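Local coordinates for protein dimethyl-sulfide monooxygenase (Hyphomicrobium sulfonivorans, PDB 6AK1) that oxidises dimethyl sulfide to methanethiol and formaldehyde with NADH and O2, as the large, FMN-dependent subunit of a two-component monooxygenase, at residues Ala20-His25 with Arg362-Leu367; Pro369-Val372 with Gln376-Ala379. All coordinates share one frame; numbering follows the deposited sequence.

Interaction 1 of 2, residues Ala20-His25 with Arg362-Leu367; sequences AGTWRH and RCIGGL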
# COMPACT_ATOMS: atom_id res chain seq x y z
N ALA A 20 7.87 5.29 -16.90
CA ALA A 20 7.23 5.53 -18.19
C ALA A 20 8.08 4.95 -19.32
O ALA A 20 9.30 5.13 -19.32
CB ALA A 20 7.02 7.03 -18.41
N GLY A 21 7.44 4.27 -20.27
CA GLY A 21 8.13 3.73 -21.43
C GLY A 21 8.93 2.45 -21.21
O GLY A 21 9.16 1.71 -22.18
N THR A 22 9.37 2.16 -19.98
CA THR A 22 10.21 0.98 -19.74
C THR A 22 9.47 -0.35 -19.92
O THR A 22 10.13 -1.40 -19.92
CB THR A 22 10.81 1.04 -18.34
OG1 THR A 22 9.77 1.17 -17.37
CG2 THR A 22 11.79 2.22 -18.20
N TRP A 23 8.14 -0.35 -20.07
CA TRP A 23 7.44 -1.57 -20.45
C TRP A 23 7.84 -2.04 -21.83
O TRP A 23 7.60 -3.20 -22.18
CB TRP A 23 5.94 -1.36 -20.40
CG TRP A 23 5.45 -0.36 -21.40
CD1 TRP A 23 5.34 1.01 -21.22
CD2 TRP A 23 4.99 -0.62 -22.73
NE1 TRP A 23 4.82 1.59 -22.36
CE2 TRP A 23 4.62 0.61 -23.30
CE3 TRP A 23 4.86 -1.79 -23.49
CZ2 TRP A 23 4.11 0.71 -24.60
CZ3 TRP A 23 4.36 -1.69 -24.79
CH2 TRP A 23 4.00 -0.44 -25.33
N ARG A 24 8.42 -1.16 -22.64
CA ARG A 24 8.88 -1.51 -23.97
C ARG A 24 10.14 -2.35 -23.94
O ARG A 24 10.46 -2.98 -24.95
CB ARG A 24 9.13 -0.24 -24.78
CG ARG A 24 7.92 0.66 -24.88
CD ARG A 24 8.32 2.02 -25.39
NE ARG A 24 8.79 1.93 -26.76
CZ ARG A 24 9.75 2.69 -27.27
NH1 ARG A 24 10.35 3.59 -26.50
NH2 ARG A 24 10.10 2.56 -28.54
N HIS A 25 10.87 -2.36 -22.83
CA HIS A 25 12.12 -3.11 -22.78
C HIS A 25 11.84 -4.59 -23.06
O HIS A 25 10.80 -5.12 -22.64
CB HIS A 25 12.80 -2.95 -21.43
CG HIS A 25 14.20 -3.47 -21.40
ND1 HIS A 25 14.51 -4.78 -21.12
CD2 HIS A 25 15.38 -2.85 -21.64
CE1 HIS A 25 15.82 -4.95 -21.17
NE2 HIS A 25 16.37 -3.79 -21.49
N ARG A 362 13.66 11.25 -15.06
CA ARG A 362 12.60 10.89 -14.12
C ARG A 362 11.63 9.86 -14.70
O ARG A 362 10.78 9.35 -13.96
CB ARG A 362 11.85 12.14 -13.66
CG ARG A 362 12.73 13.20 -12.96
CD ARG A 362 13.69 12.60 -11.92
NE ARG A 362 12.97 11.75 -10.97
CZ ARG A 362 13.52 10.78 -10.26
NH1 ARG A 362 14.82 10.54 -10.38
NH2 ARG A 362 12.77 10.04 -9.44
N CYS A 363 11.75 9.51 -15.98
CA CYS A 363 10.95 8.40 -16.52
C CYS A 363 11.19 7.09 -15.78
O CYS A 363 10.42 6.15 -15.98
CB CYS A 363 11.24 8.20 -18.01
SG CYS A 363 10.45 9.44 -19.05
N ILE A 364 12.23 7.00 -14.96
CA ILE A 364 12.41 5.93 -13.98
C ILE A 364 12.34 6.54 -12.59
O ILE A 364 13.10 7.46 -12.28
CB ILE A 364 13.75 5.20 -14.16
CG1 ILE A 364 13.79 4.44 -15.48
CG2 ILE A 364 14.00 4.28 -12.97
CD1 ILE A 364 15.12 3.79 -15.75
N GLY A 365 11.46 6.01 -11.76
CA GLY A 365 11.41 6.38 -10.35
C GLY A 365 10.22 7.23 -9.97
O GLY A 365 9.88 7.30 -8.79
N GLY A 366 9.58 7.88 -10.94
CA GLY A 366 8.43 8.72 -10.67
C GLY A 366 8.81 9.95 -9.88
O GLY A 366 9.54 10.82 -10.36
N LEU A 367 8.30 10.02 -8.65
CA LEU A 367 8.64 11.06 -7.69
C LEU A 367 9.43 10.51 -6.52
O LEU A 367 9.59 11.21 -5.51
CB LEU A 367 7.37 11.76 -7.19
CG LEU A 367 6.63 12.62 -8.22
CD1 LEU A 367 5.30 13.13 -7.65
CD2 LEU A 367 7.51 13.77 -8.63
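The backbone N of Ala20 donates to the carbonyl O of Cys363 at 2.8 Å, the one hydrogen bond between 20-25 and 362-367. It reaches the oxygen in the carbonyl plane, with an N-H...O angle of 159°, and it brings the two alpha carbons, Ala20 CA and Cys363 CA, to 5.0 Å. Side-chain carbons and the sulfur pack beside it. The CB of Cys363 lies 3.9 Å from the carbonyl O of Ala20, and its SG, turned beside its own backbone N, comes 4.2 Å from the CB of Ala20. Nearby, the methyl CG2 of Thr22 meets CG1 of Ile364 at 4.0 Å, the two side chains lying roughly perpendicular. The Thr22 branches divide the work: with chi1 at 56°, OG1 sits between the backbone N and the carbonyl carbon and hydrogen-bonds to the carbonyl O of Ala399, while the methyl meets the isoleucine. Met308 of helix 305-316 packs on Ala20, and Tyr296, Tyr299 and Leu300 of helix 289-300 pack against Ile364. The contact thus ties the long loop after strand 6-12 to the loop leading into strand 370-372 in the TIM-barrel fold. All four touching residues are buried, so the single backbone hydrogen bond pairs two polar atoms that would probably be costly to bury in such apolar surroundings.

Interaction 2 of 2, residues Pro369-Val372 with Gln376-Ala379; sequences PVLV and QKVA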
# COMPACT_ATOMS: atom_id res chain seq x y z
N PRO A 369 13.04 8.34 -4.99
CA PRO A 369 14.47 8.23 -5.28
C PRO A 369 14.79 6.97 -6.09
O PRO A 369 14.10 5.95 -6.02
CB PRO A 369 15.12 8.18 -3.89
CG PRO A 369 14.01 7.69 -2.98
CD PRO A 369 12.73 8.16 -3.56
N VAL A 370 15.86 7.08 -6.87
CA VAL A 370 16.38 5.98 -7.68
C VAL A 370 17.79 5.67 -7.19
O VAL A 370 18.61 6.59 -7.04
CB VAL A 370 16.37 6.33 -9.17
CG1 VAL A 370 16.92 5.18 -10.00
CG2 VAL A 370 14.98 6.71 -9.60
N LEU A 371 18.07 4.40 -6.94
CA LEU A 371 19.36 3.98 -6.40
C LEU A 371 20.01 3.04 -7.40
O LEU A 371 19.49 1.94 -7.65
CB LEU A 371 19.17 3.33 -5.03
CG LEU A 371 20.33 2.54 -4.42
CD1 LEU A 371 21.62 3.39 -4.36
CD2 LEU A 371 19.94 2.02 -3.04
N VAL A 372 21.13 3.46 -7.97
CA VAL A 372 21.84 2.72 -9.01
C VAL A 372 23.23 2.37 -8.48
O VAL A 372 23.94 3.24 -7.97
CB VAL A 372 21.95 3.54 -10.30
CG1 VAL A 372 22.74 2.80 -11.36
CG2 VAL A 372 20.56 3.91 -10.82
N GLN A 376 27.58 -3.55 -3.10
CA GLN A 376 28.12 -2.81 -1.96
C GLN A 376 27.49 -1.42 -1.86
O GLN A 376 26.99 -1.02 -0.80
CB GLN A 376 29.64 -2.67 -2.08
CG GLN A 376 30.42 -3.97 -2.01
CD GLN A 376 29.96 -4.85 -0.88
OE1 GLN A 376 29.90 -4.41 0.27
NE2 GLN A 376 29.60 -6.09 -1.20
N LYS A 377 27.53 -0.66 -2.96
CA LYS A 377 26.99 0.70 -2.93
C LYS A 377 25.49 0.68 -2.67
O LYS A 377 24.97 1.54 -1.95
CB LYS A 377 27.31 1.40 -4.25
CG LYS A 377 26.60 2.73 -4.46
CD LYS A 377 26.94 3.26 -5.86
CE LYS A 377 26.53 4.71 -6.08
NZ LYS A 377 25.06 4.88 -6.21
N VAL A 378 24.77 -0.29 -3.24
CA VAL A 378 23.34 -0.38 -3.00
C VAL A 378 23.07 -0.73 -1.54
O VAL A 378 22.30 -0.04 -0.87
CB VAL A 378 22.68 -1.39 -3.95
CG1 VAL A 378 21.26 -1.65 -3.51
CG2 VAL A 378 22.71 -0.84 -5.37
N ALA A 379 23.71 -1.79 -1.03
CA ALA A 379 23.49 -2.19 0.36
C ALA A 379 23.88 -1.09 1.33
O ALA A 379 23.22 -0.89 2.35
CB ALA A 379 24.25 -3.47 0.68
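Strand 370-372 runs into a short turn and then helix 375-388, whose first turns fold back beside the strand end so that Leu371 CA and Val378 CA stand 6.8 Å apart. The CB of Leu371 is directed at the helix, and a chi1 of 167°, with CG anti to the backbone N, carries CD2 to within 3.9 Å of CG1 of Val378 and 3.8 Å of the carbonyl O of Val378. Lys377 and Leu371 run antiparallel alongside each other. The lysine chain is extended until its end, where it bends (chi4 -73°) and turns NZ onto the carbonyl O of Val372 at 2.7 Å, nearly in line with the C=O bond (C=O...N angle 162°). The aliphatic CE lies 3.5 Å from that same Val372 O. Around the pair, Leu281 of strand 276-284 packs on Leu371, Val283 and Ile412 cover Val378, and Asp289 touches Lys377. The short strand is added in parallel to barrel strand 276-284, and helix 375-388 precedes the last barrel strand, 393-397. Leu371 and Val378 form the buried part of the contact, while the exposed lysine spans the turn. Its ammonium group couples the strand's last carbonyl to the start of the helix through a hydrogen bond that is probably charge-assisted.

Overall arrangement
Interaction 1 comes first along the chain and interaction 2 follows it directly, their centres about 17 Å apart on the same side of the chain's centre. They meet at strand 370-372: the loop 362-367 leads into it, and helix 375-388 leaves it. The two touch where CG2 of Val370 packs on Ile364 O at 3.4 Å and on the CA of Gly365. Helix 289-300 is shared, contributing Tyr296 to both neighbourhoods, and barrel strand 276-284 pairs with the short strand. Interaction 1 links a distant N-terminal loop to the entry of this extra strand, interaction 2 a local helix to its exit, so the contacts flank it before and after, away from the residues inferred to bind FMN.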